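Local coordinates for protein quinone oxidoreductase 1 (Escherichia coli, PDB 1QOR) that catalyses the NADPH-dependent one-electron reduction of quinones to semiquinones, working as a homodimer of the zinc-containing alcohol dehydrogenase family, at residues 31-35 and 84-88; 167-173 and 186-192; 232-238 and 258-264. All coordinates share one frame. Residue numbers count along the deposited sequence, not the author numbering.

Contact 1: 31-35 and 84-88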
loop_
_atom_site.group_PDB
_atom_site.type_symbol
_atom_site.label_atom_id
_atom_site.label_comp_id
_atom_site.label_asym_id
_atom_site.label_seq_id
_atom_site.Cartn_x
_atom_site.Cartn_y
_atom_site.Cartn_z
ATOM N N ILE A 31 20.540 -16.172 -26.433
ATOM C CA ILE A 31 20.180 -17.236 -27.371
ATOM C C ILE A 31 19.413 -16.458 -28.443
ATOM O O ILE A 31 18.935 -15.343 -28.179
ATOM C CB ILE A 31 19.220 -18.295 -26.748
ATOM C CG1 ILE A 31 17.915 -17.630 -26.251
ATOM C CG2 ILE A 31 19.936 -19.060 -25.666
ATOM C CD1 ILE A 31 16.850 -18.557 -25.662
ATOM N N GLN A 32 19.366 -16.990 -29.658
ATOM C CA GLN A 32 18.633 -16.356 -30.735
ATOM C C GLN A 32 17.448 -17.261 -31.003
ATOM O O GLN A 32 17.624 -18.481 -31.157
ATOM C CB GLN A 32 19.489 -16.296 -31.971
ATOM C CG GLN A 32 18.725 -15.886 -33.192
ATOM C CD GLN A 32 19.671 -15.448 -34.275
ATOM O OE1 GLN A 32 20.375 -14.431 -34.121
ATOM N NE2 GLN A 32 19.737 -16.223 -35.363
ATOM N N VAL A 33 16.262 -16.677 -31.139
ATOM C CA VAL A 33 15.053 -17.473 -31.343
ATOM C C VAL A 33 14.283 -17.096 -32.580
ATOM O O VAL A 33 14.120 -15.918 -32.882
ATOM C CB VAL A 33 14.111 -17.339 -30.105
ATOM C CG1 VAL A 33 12.763 -17.993 -30.338
ATOM C CG2 VAL A 33 14.799 -17.902 -28.867
ATOM N N GLU A 34 13.904 -18.094 -33.358
ATOM C CA GLU A 34 13.099 -17.825 -34.531
ATOM C C GLU A 34 11.689 -17.904 -33.942
ATOM O O GLU A 34 11.252 -18.998 -33.507
ATOM C CB GLU A 34 13.246 -18.924 -35.565
ATOM C CG GLU A 34 14.573 -19.033 -36.270
ATOM C CD GLU A 34 14.591 -20.291 -37.136
ATOM O OE1 GLU A 34 13.759 -20.393 -38.087
ATOM O OE2 GLU A 34 15.380 -21.216 -36.807
ATOM N N ASN A 35 10.991 -16.769 -33.907
ATOM C CA ASN A 35 9.666 -16.700 -33.315
ATOM C C ASN A 35 8.595 -17.357 -34.172
ATOM O O ASN A 35 8.566 -17.159 -35.374
ATOM C CB ASN A 35 9.316 -15.247 -32.981
ATOM C CG ASN A 35 10.173 -14.670 -31.820
ATOM O OD1 ASN A 35 10.353 -13.456 -31.731
ATOM N ND2 ASN A 35 10.682 -15.524 -30.945
ATOM N N ARG A 84 12.729 -25.776 -27.775
ATOM C CA ARG A 84 11.501 -24.974 -27.929
ATOM C C ARG A 84 11.424 -24.118 -26.670
ATOM O O ARG A 84 11.480 -24.657 -25.565
ATOM C CB ARG A 84 10.265 -25.864 -27.994
ATOM C CG ARG A 84 10.235 -26.874 -29.147
ATOM C CD ARG A 84 8.781 -27.279 -29.547
ATOM N NE ARG A 84 8.038 -27.626 -28.349
ATOM C CZ ARG A 84 6.773 -27.320 -28.115
ATOM N NH1 ARG A 84 6.016 -26.668 -28.997
ATOM N NH2 ARG A 84 6.315 -27.575 -26.915
ATOM N N VAL A 85 11.331 -22.799 -26.810
ATOM C CA VAL A 85 11.302 -21.930 -25.623
ATOM C C VAL A 85 10.251 -20.830 -25.691
ATOM O O VAL A 85 9.723 -20.518 -26.775
ATOM C CB VAL A 85 12.683 -21.213 -25.410
ATOM C CG1 VAL A 85 13.799 -22.204 -25.289
ATOM C CG2 VAL A 85 12.951 -20.270 -26.558
ATOM N N VAL A 86 9.929 -20.274 -24.522
ATOM C CA VAL A 86 9.027 -19.134 -24.434
ATOM C C VAL A 86 9.756 -18.118 -23.553
ATOM O O VAL A 86 10.497 -18.479 -22.622
ATOM C CB VAL A 86 7.718 -19.327 -23.566
ATOM C CG1 VAL A 86 6.488 -18.838 -24.304
ATOM C CG2 VAL A 86 7.622 -20.648 -22.863
ATOM N N TYR A 87 9.411 -16.860 -23.728
ATOM C CA TYR A 87 9.972 -15.831 -22.876
ATOM C C TYR A 87 8.947 -14.707 -22.749
ATOM O O TYR A 87 8.140 -14.482 -23.670
ATOM C CB TYR A 87 11.316 -15.322 -23.413
ATOM C CG TYR A 87 11.295 -14.906 -24.843
ATOM C CD1 TYR A 87 10.984 -13.601 -25.213
ATOM C CD2 TYR A 87 11.596 -15.832 -25.843
ATOM C CE1 TYR A 87 10.977 -13.233 -26.558
ATOM C CE2 TYR A 87 11.594 -15.482 -27.175
ATOM C CZ TYR A 87 11.287 -14.183 -27.538
ATOM O OH TYR A 87 11.299 -13.876 -28.904
ATOM N N ALA A 88 8.950 -14.049 -21.585
ATOM C CA ALA A 88 8.029 -12.942 -21.288
ATOM C C ALA A 88 8.754 -11.612 -21.030
ATOM O O ALA A 88 8.138 -10.524 -21.069
ATOM C CB ALA A 88 7.210 -13.290 -20.053
#

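Contact 2: 167-173 and 186-192. With NDP (NADPH dihydro-nicotinamide-adenine-dinucleotide phosphate), chain D.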
loop_
_atom_site.group_PDB
_atom_site.type_symbol
_atom_site.label_atom_id
_atom_site.label_comp_id
_atom_site.label_asym_id
_atom_site.label_seq_id
_atom_site.Cartn_x
_atom_site.Cartn_y
_atom_site.Cartn_z
ATOM N N LYS A 167 -13.496 -17.711 -4.847
ATOM C CA LYS A 167 -14.643 -17.066 -5.447
ATOM C C LYS A 167 -14.399 -15.685 -6.058
ATOM O O LYS A 167 -14.662 -14.643 -5.464
ATOM C CB LYS A 167 -15.813 -17.037 -4.452
ATOM C CG LYS A 167 -16.292 -18.435 -3.970
ATOM C CD LYS A 167 -17.472 -18.231 -3.017
ATOM C CE LYS A 167 -18.009 -19.525 -2.423
ATOM N NZ LYS A 167 -18.216 -20.549 -3.471
ATOM N N LEU A 168 -13.958 -15.701 -7.297
ATOM C CA LEU A 168 -13.689 -14.481 -7.997
ATOM C C LEU A 168 -14.986 -13.804 -8.415
ATOM O O LEU A 168 -15.869 -14.449 -8.995
ATOM C CB LEU A 168 -12.808 -14.780 -9.245
ATOM C CG LEU A 168 -12.339 -13.635 -10.182
ATOM C CD1 LEU A 168 -10.959 -13.994 -10.702
ATOM C CD2 LEU A 168 -13.286 -13.337 -11.335
ATOM N N ILE A 169 -15.106 -12.521 -8.089
ATOM C CA ILE A 169 -16.233 -11.709 -8.509
ATOM C C ILE A 169 -15.562 -10.821 -9.594
ATOM O O ILE A 169 -14.665 -10.037 -9.285
ATOM C CB ILE A 169 -16.748 -10.849 -7.323
ATOM C CG1 ILE A 169 -17.227 -11.743 -6.172
ATOM C CG2 ILE A 169 -17.753 -9.807 -7.792
ATOM C CD1 ILE A 169 -17.327 -10.995 -4.827
ATOM N N GLY A 170 -15.921 -10.983 -10.863
ATOM C CA GLY A 170 -15.270 -10.212 -11.913
ATOM C C GLY A 170 -16.110 -9.069 -12.417
ATOM O O GLY A 170 -17.300 -9.045 -12.108
ATOM N N THR A 171 -15.489 -8.082 -13.076
ATOM C CA THR A 171 -16.220 -6.969 -13.671
ATOM C C THR A 171 -15.892 -7.054 -15.139
ATOM O O THR A 171 -14.767 -7.405 -15.482
ATOM C CB THR A 171 -15.745 -5.563 -13.177
ATOM O OG1 THR A 171 -14.359 -5.388 -13.474
ATOM C CG2 THR A 171 -15.971 -5.406 -11.681
ATOM N N VAL A 172 -16.849 -6.753 -16.010
ATOM C CA VAL A 172 -16.637 -6.807 -17.460
ATOM C C VAL A 172 -17.464 -5.699 -18.050
ATOM O O VAL A 172 -18.351 -5.175 -17.379
ATOM C CB VAL A 172 -17.126 -8.141 -18.109
ATOM C CG1 VAL A 172 -16.309 -9.326 -17.618
ATOM C CG2 VAL A 172 -18.621 -8.360 -17.815
ATOM N N GLY A 173 -17.190 -5.349 -19.302
ATOM C CA GLY A 173 -17.938 -4.283 -19.944
ATOM C C GLY A 173 -19.177 -4.655 -20.766
ATOM O O GLY A 173 -19.927 -3.765 -21.164
ATOM N N ALA A 186 -15.530 -17.562 -13.149
ATOM C CA ALA A 186 -15.830 -16.471 -12.243
ATOM C C ALA A 186 -17.091 -16.902 -11.488
ATOM O O ALA A 186 -18.043 -17.419 -12.099
ATOM C CB ALA A 186 -16.130 -15.225 -13.020
ATOM N N TRP A 187 -17.109 -16.672 -10.175
ATOM C CA TRP A 187 -18.235 -17.016 -9.335
ATOM C C TRP A 187 -19.424 -16.137 -9.678
ATOM O O TRP A 187 -20.509 -16.640 -9.909
ATOM C CB TRP A 187 -17.845 -16.876 -7.892
ATOM C CG TRP A 187 -18.925 -17.243 -6.912
ATOM C CD1 TRP A 187 -19.506 -18.472 -6.735
ATOM C CD2 TRP A 187 -19.458 -16.398 -5.892
ATOM N NE1 TRP A 187 -20.345 -18.443 -5.652
ATOM C CE2 TRP A 187 -20.339 -17.185 -5.117
ATOM C CE3 TRP A 187 -19.270 -15.053 -5.555
ATOM C CZ2 TRP A 187 -21.028 -16.674 -4.022
ATOM C CZ3 TRP A 187 -19.959 -14.539 -4.460
ATOM C CH2 TRP A 187 -20.827 -15.349 -3.705
ATOM N N GLN A 188 -19.214 -14.834 -9.733
ATOM C CA GLN A 188 -20.249 -13.872 -10.103
ATOM C C GLN A 188 -19.533 -12.791 -10.913
ATOM O O GLN A 188 -18.302 -12.652 -10.806
ATOM C CB GLN A 188 -20.947 -13.280 -8.867
ATOM C CG GLN A 188 -21.846 -14.318 -8.128
ATOM C CD GLN A 188 -22.795 -13.693 -7.109
ATOM O OE1 GLN A 188 -23.660 -12.899 -7.464
ATOM N NE2 GLN A 188 -22.647 -14.082 -5.839
ATOM N N VAL A 189 -20.290 -12.053 -11.723
ATOM C CA VAL A 189 -19.740 -11.017 -12.591
ATOM C C VAL A 189 -20.644 -9.804 -12.542
ATOM O O VAL A 189 -21.867 -9.933 -12.606
ATOM C CB VAL A 189 -19.688 -11.519 -14.081
ATOM C CG1 VAL A 189 -19.392 -10.370 -15.047
ATOM C CG2 VAL A 189 -18.650 -12.665 -14.241
ATOM N N ILE A 190 -20.044 -8.622 -12.455
ATOM C CA ILE A 190 -20.785 -7.366 -12.417
ATOM C C ILE A 190 -20.388 -6.659 -13.682
ATOM O O ILE A 190 -19.217 -6.609 -14.010
ATOM C CB ILE A 190 -20.331 -6.468 -11.219
ATOM C CG1 ILE A 190 -20.578 -7.182 -9.887
ATOM C CG2 ILE A 190 -21.046 -5.121 -11.237
ATOM C CD1 ILE A 190 -19.837 -6.562 -8.730
ATOM N N ASN A 191 -21.343 -6.130 -14.421
ATOM C CA ASN A 191 -21.002 -5.409 -15.636
ATOM C C ASN A 191 -20.837 -3.987 -15.135
ATOM O O ASN A 191 -21.840 -3.339 -14.807
ATOM C CB ASN A 191 -22.161 -5.502 -16.628
ATOM C CG ASN A 191 -22.001 -4.582 -17.824
ATOM O OD1 ASN A 191 -21.418 -3.497 -17.741
ATOM N ND2 ASN A 191 -22.582 -4.987 -18.938
ATOM N N TYR A 192 -19.594 -3.510 -15.037
ATOM C CA TYR A 192 -19.340 -2.161 -14.525
ATOM C C TYR A 192 -19.697 -0.986 -15.431
ATOM O O TYR A 192 -19.482 0.160 -15.059
ATOM C CB TYR A 192 -17.927 -1.998 -13.946
ATOM C CG TYR A 192 -16.749 -2.263 -14.875
ATOM C CD1 TYR A 192 -16.913 -2.454 -16.253
ATOM C CD2 TYR A 192 -15.448 -2.352 -14.350
ATOM C CE1 TYR A 192 -15.821 -2.735 -17.071
ATOM C CE2 TYR A 192 -14.355 -2.623 -15.161
ATOM C CZ TYR A 192 -14.550 -2.825 -16.517
ATOM O OH TYR A 192 -13.468 -3.214 -17.290
HETATM P PA NDP D . -6.890 -7.177 -21.778
HETATM O O1A NDP D . -6.934 -8.233 -22.822
HETATM O O2A NDP D . -7.425 -7.493 -20.427
HETATM O O5B NDP D . -7.493 -5.851 -22.308
HETATM C C5B NDP D . -7.799 -4.759 -21.481
HETATM C C4B NDP D . -9.236 -4.858 -21.067
HETATM O O4B NDP D . -9.315 -3.875 -20.043
HETATM C C3B NDP D . -10.298 -4.454 -22.099
HETATM O O3B NDP D . -10.613 -5.592 -22.944
HETATM C C2B NDP D . -11.390 -3.851 -21.227
HETATM O O2B NDP D . -12.319 -4.879 -20.908
HETATM C C1B NDP D . -10.616 -3.312 -19.946
HETATM N N9A NDP D . -10.761 -1.850 -20.014
HETATM C C8A NDP D . -11.430 -1.057 -19.176
HETATM N N7A NDP D . -11.368 0.210 -19.602
HETATM C C5A NDP D . -10.653 0.156 -20.704
HETATM C C6A NDP D . -10.352 1.242 -21.516
HETATM N N6A NDP D . -10.756 2.479 -21.251
HETATM N N1A NDP D . -9.630 0.967 -22.603
HETATM C C2A NDP D . -9.206 -0.290 -22.913
HETATM N N3A NDP D . -9.506 -1.326 -22.127
HETATM C C4A NDP D . -10.252 -1.112 -21.004
HETATM O O3 NDP D . -5.330 -6.923 -21.609
HETATM P PN NDP D . -4.109 -7.730 -21.012
HETATM O O1N NDP D . -4.515 -9.093 -20.512
HETATM O O2N NDP D . -2.947 -7.617 -21.972
HETATM O O5D NDP D . -3.782 -6.758 -19.723
HETATM C C5D NDP D . -4.708 -6.429 -18.697
HETATM C C4D NDP D . -4.163 -5.366 -17.802
HETATM O O4D NDP D . -3.094 -5.896 -16.985
HETATM C C3D NDP D . -3.583 -4.173 -18.553
HETATM O O3D NDP D . -3.943 -2.956 -17.891
HETATM C C2D NDP D . -2.067 -4.451 -18.454
HETATM O O2D NDP D . -1.311 -3.276 -18.610
HETATM C C1D NDP D . -1.909 -5.008 -17.068
HETATM N N1N NDP D . -0.823 -5.973 -16.747
HETATM C C2N NDP D . -0.054 -5.775 -15.628
HETATM C C3N NDP D . 0.943 -6.692 -15.344
HETATM C C7N NDP D . 1.801 -6.541 -14.095
HETATM O O7N NDP D . 2.657 -7.371 -13.809
HETATM N N7N NDP D . 1.540 -5.472 -13.372
HETATM C C4N NDP D . 1.171 -7.795 -16.149
HETATM C C5N NDP D . 0.373 -7.983 -17.285
HETATM C C6N NDP D . -0.615 -7.058 -17.575
HETATM P P2B NDP D . -13.916 -4.525 -20.596
HETATM O O1X NDP D . -14.471 -5.785 -20.055
HETATM O O2X NDP D . -13.895 -3.436 -19.611
HETATM O O3X NDP D . -14.438 -4.116 -21.913
#

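Contact 3: 232-238 and 258-264. With NDP (NADPH dihydro-nicotinamide-adenine-dinucleotide phosphate), chain D; SO4 (sulfate ion), chain C.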
loop_
_atom_site.group_PDB
_atom_site.type_symbol
_atom_site.label_atom_id
_atom_site.label_comp_id
_atom_site.label_asym_id
_atom_site.label_seq_id
_atom_site.Cartn_x
_atom_site.Cartn_y
_atom_site.Cartn_z
ATOM N N ARG A 232 -8.641 -2.143 6.426
ATOM C CA ARG A 232 -7.304 -2.701 6.261
ATOM C C ARG A 232 -7.154 -3.652 5.101
ATOM O O ARG A 232 -6.269 -4.499 5.134
ATOM C CB ARG A 232 -6.849 -3.421 7.522
ATOM C CG ARG A 232 -6.696 -2.548 8.746
ATOM C CD ARG A 232 -5.694 -3.240 9.598
ATOM N NE ARG A 232 -6.251 -3.656 10.861
ATOM C CZ ARG A 232 -5.744 -4.633 11.604
ATOM N NH1 ARG A 232 -4.668 -5.302 11.189
ATOM N NH2 ARG A 232 -6.298 -4.907 12.783
ATOM N N GLY A 233 -8.027 -3.547 4.107
ATOM C CA GLY A 233 -7.940 -4.395 2.928
ATOM C C GLY A 233 -6.809 -3.959 2.018
ATOM O O GLY A 233 -6.182 -2.904 2.230
ATOM N N LEU A 234 -6.553 -4.746 0.979
ATOM C CA LEU A 234 -5.468 -4.471 0.050
ATOM C C LEU A 234 -5.925 -4.175 -1.343
ATOM O O LEU A 234 -6.594 -5.002 -1.948
ATOM C CB LEU A 234 -4.516 -5.648 -0.007
ATOM C CG LEU A 234 -3.373 -5.553 -1.034
ATOM C CD1 LEU A 234 -2.265 -4.504 -0.675
ATOM C CD2 LEU A 234 -2.761 -6.951 -1.135
ATOM N N MET A 235 -5.549 -3.005 -1.861
ATOM C CA MET A 235 -5.893 -2.596 -3.213
ATOM C C MET A 235 -4.661 -2.859 -4.095
ATOM O O MET A 235 -3.569 -2.320 -3.808
ATOM C CB MET A 235 -6.297 -1.107 -3.226
ATOM C CG MET A 235 -6.313 -0.447 -4.602
ATOM S SD MET A 235 -7.560 -1.132 -5.720
ATOM C CE MET A 235 -7.763 0.122 -7.015
ATOM N N VAL A 236 -4.799 -3.755 -5.087
ATOM C CA VAL A 236 -3.717 -4.071 -6.017
ATOM C C VAL A 236 -3.943 -3.372 -7.354
ATOM O O VAL A 236 -4.805 -3.773 -8.148
ATOM C CB VAL A 236 -3.548 -5.603 -6.211
ATOM C CG1 VAL A 236 -2.275 -5.918 -7.084
ATOM C CG2 VAL A 236 -3.422 -6.299 -4.831
ATOM N N SER A 237 -3.265 -2.239 -7.562
ATOM C CA SER A 237 -3.380 -1.485 -8.816
ATOM C C SER A 237 -2.280 -2.033 -9.743
ATOM O O SER A 237 -1.089 -1.802 -9.507
ATOM C CB SER A 237 -3.155 -0.014 -8.532
ATOM O OG SER A 237 -3.394 0.749 -9.701
ATOM N N PHE A 238 -2.649 -2.784 -10.787
ATOM C CA PHE A 238 -1.626 -3.411 -11.615
ATOM C C PHE A 238 -1.777 -3.181 -13.094
ATOM O O PHE A 238 -1.184 -3.896 -13.889
ATOM C CB PHE A 238 -1.524 -4.924 -11.270
ATOM C CG PHE A 238 -2.643 -5.788 -11.836
ATOM C CD1 PHE A 238 -3.857 -5.900 -11.172
ATOM C CD2 PHE A 238 -2.446 -6.518 -13.017
ATOM C CE1 PHE A 238 -4.873 -6.727 -11.656
ATOM C CE2 PHE A 238 -3.442 -7.347 -13.533
ATOM C CZ PHE A 238 -4.668 -7.460 -12.852
ATOM N N SER A 258 -7.983 2.756 6.434
ATOM C CA SER A 258 -6.580 2.386 6.697
ATOM C C SER A 258 -6.182 1.250 5.745
ATOM O O SER A 258 -5.637 0.229 6.145
ATOM C CB SER A 258 -6.408 1.928 8.143
ATOM O OG SER A 258 -6.668 2.991 9.061
ATOM N N LEU A 259 -6.446 1.472 4.463
ATOM C CA LEU A 259 -6.185 0.502 3.424
ATOM C C LEU A 259 -4.715 0.468 3.015
ATOM O O LEU A 259 -3.939 1.385 3.348
ATOM C CB LEU A 259 -7.009 0.896 2.194
ATOM C CG LEU A 259 -8.530 1.077 2.381
ATOM C CD1 LEU A 259 -9.208 1.519 1.081
ATOM C CD2 LEU A 259 -9.110 -0.255 2.863
ATOM N N TYR A 260 -4.333 -0.649 2.381
ATOM C CA TYR A 260 -3.011 -0.817 1.804
ATOM C C TYR A 260 -3.189 -0.775 0.270
ATOM O O TYR A 260 -4.266 -1.076 -0.271
ATOM C CB TYR A 260 -2.379 -2.134 2.150
ATOM C CG TYR A 260 -2.044 -2.361 3.598
ATOM C CD1 TYR A 260 -3.045 -2.606 4.541
ATOM C CD2 TYR A 260 -0.711 -2.487 4.012
ATOM C CE1 TYR A 260 -2.729 -2.984 5.839
ATOM C CE2 TYR A 260 -0.387 -2.865 5.326
ATOM C CZ TYR A 260 -1.398 -3.108 6.206
ATOM O OH TYR A 260 -1.079 -3.486 7.463
ATOM N N VAL A 261 -2.177 -0.262 -0.421
ATOM C CA VAL A 261 -2.180 -0.261 -1.869
ATOM C C VAL A 261 -0.762 -0.599 -2.355
ATOM O O VAL A 261 0.241 -0.263 -1.701
ATOM C CB VAL A 261 -2.766 1.042 -2.473
ATOM C CG1 VAL A 261 -2.052 2.222 -1.955
ATOM C CG2 VAL A 261 -2.651 1.018 -4.014
ATOM N N THR A 262 -0.682 -1.336 -3.457
ATOM C CA THR A 262 0.601 -1.710 -4.014
ATOM C C THR A 262 0.408 -1.620 -5.498
ATOM O O THR A 262 -0.732 -1.690 -5.968
ATOM C CB THR A 262 1.042 -3.127 -3.610
ATOM O OG1 THR A 262 2.339 -3.406 -4.173
ATOM C CG2 THR A 262 0.019 -4.192 -4.095
ATOM N N ARG A 263 1.480 -1.259 -6.211
ATOM C CA ARG A 263 1.422 -1.144 -7.666
ATOM C C ARG A 263 2.578 -2.020 -8.166
ATOM O O ARG A 263 3.687 -1.544 -8.376
ATOM C CB ARG A 263 1.578 0.308 -8.098
ATOM C CG ARG A 263 0.939 0.613 -9.449
ATOM C CD ARG A 263 1.391 -0.369 -10.571
ATOM N NE ARG A 263 0.722 -0.089 -11.846
ATOM C CZ ARG A 263 0.877 -0.816 -12.949
ATOM N NH1 ARG A 263 1.670 -1.888 -12.952
ATOM N NH2 ARG A 263 0.276 -0.435 -14.068
ATOM N N PRO A 264 2.316 -3.324 -8.360
ATOM C CA PRO A 264 3.332 -4.283 -8.814
ATOM C C PRO A 264 3.537 -4.413 -10.331
ATOM O O PRO A 264 2.708 -3.981 -11.146
ATOM C CB PRO A 264 2.812 -5.599 -8.226
ATOM C CG PRO A 264 1.329 -5.468 -8.497
ATOM C CD PRO A 264 1.010 -4.005 -8.165
HETATM P PA NDP D . -6.890 -7.177 -21.778
HETATM O O1A NDP D . -6.934 -8.233 -22.822
HETATM O O2A NDP D . -7.425 -7.493 -20.427
HETATM O O5B NDP D . -7.493 -5.851 -22.308
HETATM C C5B NDP D . -7.799 -4.759 -21.481
HETATM C C4B NDP D . -9.236 -4.858 -21.067
HETATM O O4B NDP D . -9.315 -3.875 -20.043
HETATM C C3B NDP D . -10.298 -4.454 -22.099
HETATM O O3B NDP D . -10.613 -5.592 -22.944
HETATM C C2B NDP D . -11.390 -3.851 -21.227
HETATM O O2B NDP D . -12.319 -4.879 -20.908
HETATM C C1B NDP D . -10.616 -3.312 -19.946
HETATM N N9A NDP D . -10.761 -1.850 -20.014
HETATM C C8A NDP D . -11.430 -1.057 -19.176
HETATM N N7A NDP D . -11.368 0.210 -19.602
HETATM C C5A NDP D . -10.653 0.156 -20.704
HETATM C C6A NDP D . -10.352 1.242 -21.516
HETATM N N6A NDP D . -10.756 2.479 -21.251
HETATM N N1A NDP D . -9.630 0.967 -22.603
HETATM C C2A NDP D . -9.206 -0.290 -22.913
HETATM N N3A NDP D . -9.506 -1.326 -22.127
HETATM C C4A NDP D . -10.252 -1.112 -21.004
HETATM O O3 NDP D . -5.330 -6.923 -21.609
HETATM P PN NDP D . -4.109 -7.730 -21.012
HETATM O O1N NDP D . -4.515 -9.093 -20.512
HETATM O O2N NDP D . -2.947 -7.617 -21.972
HETATM O O5D NDP D . -3.782 -6.758 -19.723
HETATM C C5D NDP D . -4.708 -6.429 -18.697
HETATM C C4D NDP D . -4.163 -5.366 -17.802
HETATM O O4D NDP D . -3.094 -5.896 -16.985
HETATM C C3D NDP D . -3.583 -4.173 -18.553
HETATM O O3D NDP D . -3.943 -2.956 -17.891
HETATM C C2D NDP D . -2.067 -4.451 -18.454
HETATM O O2D NDP D . -1.311 -3.276 -18.610
HETATM C C1D NDP D . -1.909 -5.008 -17.068
HETATM N N1N NDP D . -0.823 -5.973 -16.747
HETATM C C2N NDP D . -0.054 -5.775 -15.628
HETATM C C3N NDP D . 0.943 -6.692 -15.344
HETATM C C7N NDP D . 1.801 -6.541 -14.095
HETATM O O7N NDP D . 2.657 -7.371 -13.809
HETATM N N7N NDP D . 1.540 -5.472 -13.372
HETATM C C4N NDP D . 1.171 -7.795 -16.149
HETATM C C5N NDP D . 0.373 -7.983 -17.285
HETATM C C6N NDP D . -0.615 -7.058 -17.575
HETATM P P2B NDP D . -13.916 -4.525 -20.596
HETATM O O1X NDP D . -14.471 -5.785 -20.055
HETATM O O2X NDP D . -13.895 -3.436 -19.611
HETATM O O3X NDP D . -14.438 -4.116 -21.913
HETATM S S SO4 C . 1.729 -2.956 -16.729
HETATM O O1 SO4 C . 1.206 -1.704 -16.873
HETATM O O2 SO4 C . 1.304 -3.810 -17.853
HETATM O O3 SO4 C . 1.600 -3.394 -15.391
HETATM O O4 SO4 C . 3.070 -3.105 -16.740
HETATM O O HOH W 1 -1.855 1.143 -11.936
#

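Contact 1: 31-35 and 84-88
Strands 31-35 and 84-87 cross almost at right angles, 94° between their directions, with their axes 8.8 Å apart at closest approach. At that spacing the backbones cannot pair, and side chains alone bridge the gap. Alternation along each strand selects them: Ile31 and Val33 point their CA-to-CB bonds toward the other strand, as do Val85 and Tyr87, while Glu34, Arg84 and Val86 point away. Val33 is central. With chi1 near 180° (t), it sets CG2 3.8 Å from Val85 CG2, and its CG1 lies 4.2 Å from Tyr87 CE2, at the edge of the ring. Ile31, p at chi1 and t at chi2, extends so that CD1 comes within 4.4 Å of Val85 CG2. Compact beta-branched residues suit this place, since they fill the narrow space inside the curled sheet, where strands 31-35 and 84-87 face each other, with little conformational freedom to lose. Tyr87 adopts p (chi1 52°), which swings its ring across to strand 31-35 and brings OH beside the amide end of Asn35; the long phenol covers a distance that a valine could not. The Tyr87 side chain also touches His99 and Ile101 of strand 98-102, and on the far side of strand 84-87 Val86 packs against Ala118 and Phe122 of helix 115-135. Near-orthogonal strands closing over a buried apolar interior are characteristic of the curled, GroES-like beta domain of the alcohol dehydrogenase family.

Contact 2: 167-173 and 186-192
Strands 167-172 and 188-191 run parallel, 4.5 Å apart at closest approach and inclined by 24°. Gly170 sits at the centre of the pairing: its N donates to Gln188 O (2.9 Å) and its O accepts from Ile190 N (2.8 Å). Val172 N then bonds to Ile190 O at 3.1 Å, and at the other end Trp187 N reaches Leu168 O at 2.8 Å. Helix 175-184 connects the strands, making a beta-alpha-beta unit at the edge of the Rossmann-fold sheet. Val172 CG2 and Val189 CG1 meet at 3.5 Å on the face covered by that helix; Ile169 CG2 and Ile190 CD1, 4.0 Å apart, share the other. The aliphatic Lys167 chain lies over the Trp187 indole, a CH-pi contact with CD 3.8 Å from the five-membered ring centroid. Beyond the strand ends, Gly173 N donates to NADPH O1X (2.9 Å), while Tyr192 OH makes a very short 2.4 Å bond to O2X. A side chain at Gly173 would clash with O3X of this 2'-phosphate, the group that distinguishes NADPH from NADH.

Contact 3: 232-238 and 258-264
Four backbone hydrogen bonds zip strands 233-237 and 260-262 together in parallel: Tyr260 N to Gly233 O (2.9 Å), Met235 N to Tyr260 O (2.8 Å), Thr262 N to Met235 O (3.1 Å) and Ser237 N to Thr262 O (3.0 Å). The alternate amides of strand 233-237, those of Leu234 and Val236, face strand 210-215, whereas strand 260-262 pairs on its other side with the second subunit. There Thr262 OG1 bonds to Leu259 O of the second subunit and Tyr260 OH to Thr135 O of the second subunit, so these polar ends are satisfied within the dimer. Between the strands, apolar side chains close the faces, with Leu234 CD1 3.7 Å from Tyr260 CB and Met235 CG 4.0 Å from Val261 CG2. Past the strands, the many-donor side chain of Arg263 serves several acceptors. Its NE gives to a water that also bonds Ser237 OG, its NH1 reaches Pro264 O (3.0 Å) and sulfate O3 (2.9 Å), and its NH2 reaches sulfate O1 (3.2 Å). The sulfate probably came from the crystallisation liquor. Pro264 has no amide hydrogen, but its O accepts from the carboxamide N7N of NADPH at 2.9 Å; Phe238 O, whose position is less certain, appears to be a second acceptor, 3.2 Å from N7N. A cofactor lying across the carboxyl ends of parallel strands is the hallmark of the Rossmann fold; here loop carbonyls just beyond them take the carboxamide, as in alcohol dehydrogenase relatives.

How the contacts relate
Contact 1 comes first along the chain and belongs to the GroES-like domain; contacts 2 and 3 follow in the cofactor-binding domain. Its centre lies about 35 Å from that of contact 2 and 34 Å from that of contact 3, on the opposite side of the chain's centre. The later two, about 19 Å apart between centres, form the two edges of one six-stranded parallel sheet, with strands 143-146 and 210-215 between them. NADPH spans the carboxyl ends of these strands: 167-173 and 186-192 receive its 2'-phosphate, 232-238 and 258-264 its nicotinamide. The edge at contact 3 also continues into the second subunit, tying cofactor binding and dimerisation to one sheet.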